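Putative peptidase (Chlamydophila abortus, PDB 3CE2) probably acts as a zinc-dependent oligopeptidase of the M3B family, cleaving a variety of small bioactive peptides. Local coordinates at residues D463-R471 with Y538-L546; F470-D481 with T500-Y509. All coordinates share one frame; numbering follows the deposited sequence.

Contact 1. Residues D463-R471 with Y538-L546; sequences DTIFSTLFR and YATGIIAAL
Close to the zinc site of His-402, His-406 and Glu-430 in this M3-family peptidase, two helices of its helical body meet where Leu-469 packs on Ile-542, helix 451-487 lending residues 463-471 and helix 536-553 residues 538-546. The segment axes come within 8.1 Å at an angle of 130°, and the backbones are nearest at Leu-469 and the small Ala-539. The CB of Ile-542 is directed toward helix 463-471; with its CG1 anti to the backbone N (chi1 -173°), the CG2 branch lies 3.8 Å from Leu-469 CB and 3.6 Å from Thr-468 OG1. Leu-469 forks over the other helix: CD1 reaches Ala-539 CB at 4.0 Å, while CD2 meets Ile-543 CG1 with the two side chains roughly at right angles. Farther along, Ile-465 CG2 faces Leu-546 CD1 at 4.3 Å. Helix 590-607 also lies against this layer, through Ile-599 on Ile-465 and Ile-592 on Ile-543. At the other end the ring of Tyr-538 turns away from helix 463-471, its side chain about 6 Å from that of Glu-430. With no hydrogen bond between the segments, the join depends on van der Waals packing of branched aliphatic groups, with Thr-468 OG1 lying against the Ile-542 methyl CG2.

Contact 2. Residues F470-D481 with T500-Y509; sequences FRQVLFASFEYD and TYKNLQNEFY
Leu-474 lies next to Leu-504, and Phe-478 next to Tyr-501, where helices 470-481 and 500-509 pack in a nearly antiparallel helical hairpin at 146°, their axes 10.1 Å apart. Leu-474 is a knob in a hole made by Tyr-501, Leu-504, Phe-508 and Tyr-509. Its CB sits over the centre of one face of the Phe-508 ring, a CH-pi contact with CB 4.0 Å from the ring centroid. Because CG stands anti to the backbone N (chi1 -163°), the two methyls are carried on to different rings: CD1 to the edge of Tyr-509, and CD2 to Tyr-501, where it is 3.9 Å from CE1. Leu-504 and Phe-508 return the knobs-into-holes packing from the other helix. Leu-504 enters among Leu-474, Ser-477, Phe-478 and Asp-481, its CD2 3.5 Å from Phe-478 CB; Phe-508 fits among Phe-470, Val-473, Leu-474 and Ser-477. Tyr-501 and Phe-478 form a T-shaped pair, the edge of the tyrosine directed at the phenylalanine face, centroids 5.2 Å apart and planes at 87°. The methyl CG2 of Thr-500 meets the edge of the same phenylalanine, 3.6 Å from CD1, while its OG1 hydrogen-bonds back to Tyr-496 O in its own helix. Beyond Phe-508 and Tyr-509, Ile-295 of helix 292-306 extends the apolar layer. With Leu-474 set among three rings and Leu-504 against the side of Phe-478, the hairpin closes by shape and dispersion, without a polar bond from one segment to the other.

Overall arrangement
Both contacts are buried and draw on one long helix, 451-487, which pairs with helix 536-553 along its earlier part and with helix 494-509 along its later part; Phe-470 and Arg-471 fall in both 463-471 and 470-481. Contact 1 lies nearer the centre of the chain, about 12 Å centre to centre against about 20 Å for contact 2, and comes close to the zinc site of His-402, His-406 and Glu-430. Its chemistry is aliphatic and its buried area smaller, whereas contact 2 is larger and rich in aromatic rings. Gln-472 NE2 probably hydrogen-bonds Ser-467 O within helix 451-487, while Val-473 on Ala-539 brings the two packing regions into touch.

Contact 1. Residues D463-R471 with Y538-L546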
loop_
_atom_site.group_PDB
_atom_site.type_symbol
_atom_site.label_atom_id
_atom_site.label_comp_id
_atom_site.label_asym_id
_atom_site.label_seq_id
_atom_site.Cartn_x
_atom_site.Cartn_y
_atom_site.Cartn_z
ATOM N N ASP A 463 0.068 18.466 -0.111
ATOM C CA ASP A 463 -0.630 17.815 1.017
ATOM C C ASP A 463 -0.366 16.300 0.993
ATOM O O ASP A 463 -0.068 15.681 2.029
ATOM C CB ASP A 463 -2.145 18.077 0.965
ATOM C CG ASP A 463 -2.531 19.549 1.294
ATOM O OD1 ASP A 463 -1.695 20.335 1.841
ATOM O OD2 ASP A 463 -3.703 19.911 0.996
ATOM N N THR A 464 -0.473 15.716 -0.201
ATOM C CA THR A 464 -0.241 14.296 -0.406
ATOM C C THR A 464 1.202 13.928 -0.082
ATOM O O THR A 464 1.471 13.012 0.703
ATOM C CB THR A 464 -0.502 13.939 -1.870
ATOM O OG1 THR A 464 -1.891 14.104 -2.144
ATOM C CG2 THR A 464 -0.091 12.522 -2.172
ATOM N N ILE A 465 2.134 14.656 -0.689
ATOM C CA ILE A 465 3.543 14.427 -0.423
ATOM C C ILE A 465 3.842 14.584 1.074
ATOM O O ILE A 465 4.476 13.719 1.690
ATOM C CB ILE A 465 4.418 15.363 -1.255
ATOM C CG1 ILE A 465 4.169 15.110 -2.735
ATOM C CG2 ILE A 465 5.845 15.100 -0.975
ATOM C CD1 ILE A 465 4.915 16.064 -3.634
ATOM N N PHE A 466 3.366 15.667 1.673
ATOM C CA PHE A 466 3.656 15.872 3.092
ATOM C C PHE A 466 2.987 14.874 4.012
ATOM O O PHE A 466 3.576 14.498 5.011
ATOM C CB PHE A 466 3.466 17.327 3.546
ATOM C CG PHE A 466 4.643 18.189 3.216
ATOM C CD1 PHE A 466 5.762 18.201 4.048
ATOM C CD2 PHE A 466 4.672 18.930 2.034
ATOM C CE1 PHE A 466 6.874 18.951 3.717
ATOM C CE2 PHE A 466 5.788 19.691 1.698
ATOM C CZ PHE A 466 6.878 19.708 2.541
ATOM N N SER A 467 1.788 14.410 3.682
ATOM C CA SER A 467 1.180 13.391 4.539
ATOM C C SER A 467 1.700 11.978 4.268
ATOM O O SER A 467 1.794 11.160 5.200
ATOM C CB SER A 467 -0.345 13.420 4.475
ATOM O OG SER A 467 -0.775 12.813 3.281
ATOM N N THR A 468 2.053 11.668 3.018
ATOM C CA THR A 468 2.510 10.313 2.803
ATOM C C THR A 468 4.013 10.141 3.001
ATOM O O THR A 468 4.481 9.025 3.235
ATOM C CB THR A 468 1.960 9.619 1.509
ATOM O OG1 THR A 468 3.033 9.207 0.659
ATOM C CG2 THR A 468 0.973 10.482 0.770
ATOM N N LEU A 469 4.776 11.223 2.960
ATOM C CA LEU A 469 6.207 11.080 3.211
ATOM C C LEU A 469 6.596 11.474 4.636
ATOM O O LEU A 469 6.998 10.626 5.432
ATOM C CB LEU A 469 7.016 11.836 2.168
ATOM C CG LEU A 469 8.486 12.143 2.464
ATOM C CD1 LEU A 469 9.167 11.004 3.159
ATOM C CD2 LEU A 469 9.228 12.469 1.184
ATOM N N PHE A 470 6.465 12.752 4.970
ATOM C CA PHE A 470 6.909 13.247 6.285
ATOM C C PHE A 470 6.139 12.669 7.463
ATOM O O PHE A 470 6.738 12.145 8.417
ATOM C CB PHE A 470 6.911 14.784 6.325
ATOM C CG PHE A 470 8.030 15.380 5.537
ATOM C CD1 PHE A 470 9.244 15.672 6.144
ATOM C CD2 PHE A 470 7.907 15.575 4.176
ATOM C CE1 PHE A 470 10.310 16.182 5.414
ATOM C CE2 PHE A 470 8.964 16.095 3.445
ATOM C CZ PHE A 470 10.168 16.391 4.066
ATOM N N ARG A 471 4.815 12.759 7.391
ATOM C CA ARG A 471 3.992 12.261 8.469
ATOM C C ARG A 471 4.227 10.779 8.692
ATOM O O ARG A 471 4.260 10.341 9.829
ATOM C CB ARG A 471 2.508 12.561 8.263
ATOM C CG ARG A 471 1.704 12.169 9.486
ATOM C CD ARG A 471 0.621 13.163 9.844
ATOM N NE ARG A 471 -0.709 12.826 9.314
ATOM C CZ ARG A 471 -1.663 12.181 9.994
ATOM N NH1 ARG A 471 -2.845 11.948 9.421
ATOM N NH2 ARG A 471 -1.437 11.768 11.240
ATOM N N TYR A 538 5.390 3.413 2.944
ATOM C CA TYR A 538 4.615 4.438 2.222
ATOM C C TYR A 538 5.553 5.514 1.734
ATOM O O TYR A 538 5.472 5.972 0.601
ATOM C CB TYR A 538 3.546 5.080 3.107
ATOM C CG TYR A 538 2.411 4.154 3.497
ATOM C CD1 TYR A 538 2.108 3.021 2.739
ATOM C CD2 TYR A 538 1.626 4.424 4.611
ATOM C CE1 TYR A 538 1.056 2.173 3.094
ATOM C CE2 TYR A 538 0.569 3.597 4.966
ATOM C CZ TYR A 538 0.292 2.476 4.209
ATOM O OH TYR A 538 -0.752 1.662 4.579
ATOM N N ALA A 539 6.459 5.891 2.624
ATOM C CA ALA A 539 7.472 6.893 2.374
ATOM C C ALA A 539 8.506 6.468 1.321
ATOM O O ALA A 539 8.807 7.217 0.384
ATOM C CB ALA A 539 8.153 7.209 3.670
ATOM N N THR A 540 9.063 5.276 1.472
ATOM C CA THR A 540 10.011 4.791 0.483
ATOM C C THR A 540 9.326 4.722 -0.888
ATOM O O THR A 540 9.857 5.202 -1.874
ATOM C CB THR A 540 10.618 3.419 0.876
ATOM O OG1 THR A 540 9.565 2.506 1.182
ATOM C CG2 THR A 540 11.482 3.550 2.107
ATOM N N GLY A 541 8.133 4.148 -0.954
ATOM C CA GLY A 541 7.352 4.187 -2.185
ATOM C C GLY A 541 7.259 5.580 -2.802
ATOM O O GLY A 541 7.597 5.768 -3.975
ATOM N N ILE A 542 6.829 6.579 -2.035
ATOM C CA ILE A 542 6.733 7.912 -2.629
ATOM C C ILE A 542 8.103 8.504 -3.009
ATOM O O ILE A 542 8.248 9.152 -4.064
ATOM C CB ILE A 542 5.862 8.907 -1.808
ATOM C CG1 ILE A 542 5.695 10.205 -2.593
ATOM C CG2 ILE A 542 6.464 9.203 -0.457
ATOM C CD1 ILE A 542 4.280 10.756 -2.547
ATOM N N ILE A 543 9.116 8.244 -2.186
ATOM C CA ILE A 543 10.462 8.674 -2.533
ATOM C C ILE A 543 10.871 8.064 -3.878
ATOM O O ILE A 543 11.316 8.761 -4.789
ATOM C CB ILE A 543 11.453 8.356 -1.405
ATOM C CG1 ILE A 543 11.258 9.362 -0.278
ATOM C CG2 ILE A 543 12.879 8.419 -1.884
ATOM C CD1 ILE A 543 11.818 8.895 1.041
ATOM N N ALA A 544 10.669 6.766 -4.039
ATOM C CA ALA A 544 11.061 6.128 -5.298
ATOM C C ALA A 544 10.287 6.695 -6.484
ATOM O O ALA A 544 10.866 6.917 -7.550
ATOM C CB ALA A 544 10.870 4.650 -5.219
ATOM N N ALA A 545 8.979 6.909 -6.302
ATOM C CA ALA A 545 8.120 7.399 -7.385
ATOM C C ALA A 545 8.583 8.786 -7.811
ATOM O O ALA A 545 8.705 9.071 -9.006
ATOM C CB ALA A 545 6.677 7.451 -6.936
ATOM N N LEU A 546 8.854 9.638 -6.817
ATOM C CA LEU A 546 9.284 10.994 -7.073
ATOM C C LEU A 546 10.669 11.050 -7.721
ATOM O O LEU A 546 10.917 11.876 -8.598
ATOM C CB LEU A 546 9.264 11.795 -5.781
ATOM C CG LEU A 546 7.869 12.096 -5.257
ATOM C CD1 LEU A 546 8.013 12.976 -4.075
ATOM C CD2 LEU A 546 7.022 12.776 -6.308
#

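Contact 2. Residues F470-D481 with T500-Y509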
loop_
_atom_site.group_PDB
_atom_site.type_symbol
_atom_site.label_atom_id
_atom_site.label_comp_id
_atom_site.label_asym_id
_atom_site.label_seq_id
_atom_site.Cartn_x
_atom_site.Cartn_y
_atom_site.Cartn_z
ATOM N N PHE A 470 6.465 12.752 4.970
ATOM C CA PHE A 470 6.909 13.247 6.285
ATOM C C PHE A 470 6.139 12.669 7.463
ATOM O O PHE A 470 6.738 12.145 8.417
ATOM C CB PHE A 470 6.911 14.784 6.325
ATOM C CG PHE A 470 8.030 15.380 5.537
ATOM C CD1 PHE A 470 9.244 15.672 6.144
ATOM C CD2 PHE A 470 7.907 15.575 4.176
ATOM C CE1 PHE A 470 10.310 16.182 5.414
ATOM C CE2 PHE A 470 8.964 16.095 3.445
ATOM C CZ PHE A 470 10.168 16.391 4.066
ATOM N N ARG A 471 4.815 12.759 7.391
ATOM C CA ARG A 471 3.992 12.261 8.469
ATOM C C ARG A 471 4.227 10.779 8.692
ATOM O O ARG A 471 4.260 10.341 9.829
ATOM C CB ARG A 471 2.508 12.561 8.263
ATOM C CG ARG A 471 1.704 12.169 9.486
ATOM C CD ARG A 471 0.621 13.163 9.844
ATOM N NE ARG A 471 -0.709 12.826 9.314
ATOM C CZ ARG A 471 -1.663 12.181 9.994
ATOM N NH1 ARG A 471 -2.845 11.948 9.421
ATOM N NH2 ARG A 471 -1.437 11.768 11.240
ATOM N N GLN A 472 4.418 10.004 7.628
ATOM C CA GLN A 472 4.695 8.561 7.808
ATOM C C GLN A 472 6.052 8.304 8.444
ATOM O O GLN A 472 6.229 7.350 9.202
ATOM C CB GLN A 472 4.590 7.818 6.490
ATOM C CG GLN A 472 3.277 8.105 5.770
ATOM C CD GLN A 472 2.078 7.750 6.629
ATOM O OE1 GLN A 472 2.024 6.676 7.207
ATOM N NE2 GLN A 472 1.115 8.649 6.714
ATOM N N VAL A 473 7.018 9.165 8.156
ATOM C CA VAL A 473 8.353 8.952 8.685
ATOM C C VAL A 473 8.349 9.321 10.179
ATOM O O VAL A 473 9.005 8.682 11.021
ATOM C CB VAL A 473 9.381 9.757 7.879
ATOM C CG1 VAL A 473 10.727 9.749 8.570
ATOM C CG2 VAL A 473 9.494 9.198 6.467
ATOM N N LEU A 474 7.565 10.330 10.524
ATOM C CA LEU A 474 7.331 10.566 11.937
ATOM C C LEU A 474 6.844 9.277 12.593
ATOM O O LEU A 474 7.488 8.806 13.540
ATOM C CB LEU A 474 6.345 11.709 12.144
ATOM C CG LEU A 474 6.273 12.364 13.524
ATOM C CD1 LEU A 474 5.396 13.559 13.407
ATOM C CD2 LEU A 474 5.705 11.431 14.541
ATOM N N PHE A 475 5.747 8.687 12.081
ATOM C CA PHE A 475 5.221 7.434 12.649
ATOM C C PHE A 475 6.383 6.441 12.747
ATOM O O PHE A 475 6.570 5.770 13.788
ATOM C CB PHE A 475 4.037 6.804 11.869
ATOM C CG PHE A 475 2.752 7.684 11.755
ATOM C CD1 PHE A 475 2.482 8.746 12.629
ATOM C CD2 PHE A 475 1.764 7.378 10.788
ATOM C CE1 PHE A 475 1.278 9.503 12.522
ATOM C CE2 PHE A 475 0.579 8.122 10.685
ATOM C CZ PHE A 475 0.341 9.192 11.562
ATOM N N ALA A 476 7.189 6.366 11.690
ATOM C CA ALA A 476 8.304 5.393 11.653
ATOM C C ALA A 476 9.320 5.563 12.766
ATOM O O ALA A 476 9.723 4.568 13.370
ATOM C CB ALA A 476 8.992 5.392 10.325
ATOM N N SER A 477 9.741 6.788 13.070
ATOM C CA SER A 477 10.694 6.923 14.178
ATOM C C SER A 477 10.028 6.611 15.497
ATOM O O SER A 477 10.639 5.981 16.391
ATOM C CB SER A 477 11.356 8.296 14.244
ATOM O OG SER A 477 10.492 9.248 13.709
ATOM N N PHE A 478 8.776 7.048 15.621
ATOM C CA PHE A 478 8.027 6.745 16.821
ATOM C C PHE A 478 8.025 5.242 17.043
ATOM O O PHE A 478 8.403 4.750 18.114
ATOM C CB PHE A 478 6.601 7.259 16.738
ATOM C CG PHE A 478 5.824 6.982 17.972
ATOM C CD1 PHE A 478 6.295 7.412 19.198
ATOM C CD2 PHE A 478 4.650 6.234 17.928
ATOM C CE1 PHE A 478 5.591 7.135 20.356
ATOM C CE2 PHE A 478 3.940 5.950 19.094
ATOM C CZ PHE A 478 4.412 6.403 20.304
ATOM N N GLU A 479 7.629 4.510 16.007
ATOM C CA GLU A 479 7.530 3.067 16.099
ATOM C C GLU A 479 8.915 2.470 16.378
ATOM O O GLU A 479 9.073 1.437 17.043
ATOM C CB GLU A 479 6.898 2.517 14.814
ATOM C CG GLU A 479 6.814 1.023 14.748
ATOM C CD GLU A 479 6.023 0.504 13.529
ATOM O OE1 GLU A 479 5.917 1.222 12.498
ATOM O OE2 GLU A 479 5.508 -0.646 13.608
ATOM N N TYR A 480 9.937 3.140 15.885
ATOM C CA TYR A 480 11.270 2.672 16.121
ATOM C C TYR A 480 11.670 2.879 17.579
ATOM O O TYR A 480 12.160 1.951 18.226
ATOM C CB TYR A 480 12.214 3.414 15.206
ATOM C CG TYR A 480 13.641 3.027 15.400
ATOM C CD1 TYR A 480 14.174 1.908 14.756
ATOM C CD2 TYR A 480 14.471 3.780 16.225
ATOM C CE1 TYR A 480 15.494 1.546 14.931
ATOM C CE2 TYR A 480 15.786 3.430 16.412
ATOM C CZ TYR A 480 16.295 2.320 15.757
ATOM O OH TYR A 480 17.607 1.988 15.948
ATOM N N ASP A 481 11.463 4.092 18.100
ATOM C CA ASP A 481 11.874 4.408 19.484
ATOM C C ASP A 481 11.154 3.572 20.522
ATOM O O ASP A 481 11.708 3.298 21.578
ATOM C CB ASP A 481 11.639 5.875 19.837
ATOM C CG ASP A 481 12.502 6.827 19.028
ATOM O OD1 ASP A 481 13.430 6.341 18.346
ATOM O OD2 ASP A 481 12.250 8.065 19.064
ATOM N N THR A 500 7.823 10.911 24.125
ATOM C CA THR A 500 8.425 10.442 22.912
ATOM C C THR A 500 7.733 11.090 21.714
ATOM O O THR A 500 8.388 11.611 20.799
ATOM C CB THR A 500 8.256 8.934 22.837
ATOM O OG1 THR A 500 8.903 8.346 23.962
ATOM C CG2 THR A 500 8.869 8.379 21.593
ATOM N N TYR A 501 6.410 11.064 21.711
ATOM C CA TYR A 501 5.696 11.560 20.554
ATOM C C TYR A 501 5.796 13.084 20.499
ATOM O O TYR A 501 5.858 13.689 19.416
ATOM C CB TYR A 501 4.248 11.070 20.565
ATOM C CG TYR A 501 3.553 11.191 19.254
ATOM C CD1 TYR A 501 3.600 10.163 18.321
ATOM C CD2 TYR A 501 2.844 12.327 18.937
ATOM C CE1 TYR A 501 2.965 10.280 17.091
ATOM C CE2 TYR A 501 2.212 12.459 17.712
ATOM C CZ TYR A 501 2.276 11.434 16.790
ATOM O OH TYR A 501 1.618 11.569 15.567
ATOM N N LYS A 502 5.829 13.709 21.664
ATOM C CA LYS A 502 5.921 15.170 21.703
ATOM C C LYS A 502 7.241 15.685 21.113
ATOM O O LYS A 502 7.235 16.561 20.253
ATOM C CB LYS A 502 5.726 15.719 23.114
ATOM C CG LYS A 502 5.793 17.229 23.128
ATOM C CD LYS A 502 5.164 17.841 24.356
ATOM C CE LYS A 502 4.602 19.230 23.980
ATOM N NZ LYS A 502 4.301 20.124 25.148
ATOM N N ASN A 503 8.359 15.126 21.576
ATOM C CA ASN A 503 9.682 15.466 21.043
ATOM C C ASN A 503 9.677 15.269 19.553
ATOM O O ASN A 503 10.139 16.130 18.809
ATOM C CB ASN A 503 10.820 14.661 21.706
ATOM C CG ASN A 503 10.863 14.846 23.246
ATOM O OD1 ASN A 503 10.540 15.918 23.783
ATOM N ND2 ASN A 503 11.253 13.792 23.951
ATOM N N LEU A 504 9.121 14.154 19.108
ATOM C CA LEU A 504 9.052 13.901 17.683
ATOM C C LEU A 504 8.242 14.964 16.959
ATOM O O LEU A 504 8.685 15.489 15.933
ATOM C CB LEU A 504 8.494 12.511 17.386
ATOM C CG LEU A 504 9.469 11.379 17.081
ATOM C CD1 LEU A 504 10.639 11.359 18.062
ATOM C CD2 LEU A 504 8.713 10.053 17.121
ATOM N N GLN A 505 7.066 15.300 17.478
ATOM C CA GLN A 505 6.263 16.322 16.797
ATOM C C GLN A 505 7.094 17.568 16.700
ATOM O O GLN A 505 6.962 18.379 15.779
ATOM C CB GLN A 505 4.996 16.630 17.569
ATOM C CG GLN A 505 3.993 15.492 17.529
ATOM C CD GLN A 505 2.833 15.754 18.429
ATOM O OE1 GLN A 505 2.971 15.689 19.644
ATOM N NE2 GLN A 505 1.682 16.068 17.852
ATOM N N ASN A 506 7.983 17.695 17.662
ATOM C CA ASN A 506 8.811 18.847 17.735
ATOM C C ASN A 506 9.903 18.854 16.699
ATOM O O ASN A 506 10.057 19.837 15.987
ATOM C CB ASN A 506 9.396 18.956 19.118
ATOM C CG ASN A 506 9.155 20.290 19.688
ATOM O OD1 ASN A 506 9.748 21.269 19.240
ATOM N ND2 ASN A 506 8.216 20.372 20.633
ATOM N N GLU A 507 10.652 17.760 16.602
ATOM C CA GLU A 507 11.673 17.634 15.554
ATOM C C GLU A 507 11.090 17.909 14.170
ATOM O O GLU A 507 11.793 18.392 13.297
ATOM C CB GLU A 507 12.382 16.263 15.588
ATOM C CG GLU A 507 13.085 15.964 16.908
ATOM C CD GLU A 507 13.832 14.624 16.919
ATOM O OE1 GLU A 507 14.848 14.517 16.195
ATOM O OE2 GLU A 507 13.424 13.684 17.661
ATOM N N PHE A 508 9.809 17.629 13.965
ATOM C CA PHE A 508 9.252 17.772 12.633
ATOM C C PHE A 508 8.544 19.082 12.459
ATOM O O PHE A 508 8.602 19.691 11.405
ATOM C CB PHE A 508 8.268 16.648 12.326
ATOM C CG PHE A 508 8.922 15.340 12.005
ATOM C CD1 PHE A 508 9.036 14.908 10.699
ATOM C CD2 PHE A 508 9.416 14.535 13.002
ATOM C CE1 PHE A 508 9.652 13.705 10.402
ATOM C CE2 PHE A 508 10.014 13.315 12.706
ATOM C CZ PHE A 508 10.133 12.913 11.404
ATOM N N TYR A 509 7.864 19.528 13.497
ATOM C CA TYR A 509 6.905 20.586 13.303
ATOM C C TYR A 509 7.195 21.782 14.166
ATOM O O TYR A 509 6.495 22.800 14.066
ATOM C CB TYR A 509 5.514 20.050 13.633
ATOM C CG TYR A 509 5.046 18.944 12.718
ATOM C CD1 TYR A 509 4.737 19.202 11.386
ATOM C CD2 TYR A 509 4.901 17.648 13.187
ATOM C CE1 TYR A 509 4.296 18.198 10.544
ATOM C CE2 TYR A 509 4.485 16.634 12.352
ATOM C CZ TYR A 509 4.174 16.911 11.034
ATOM O OH TYR A 509 3.763 15.884 10.205
#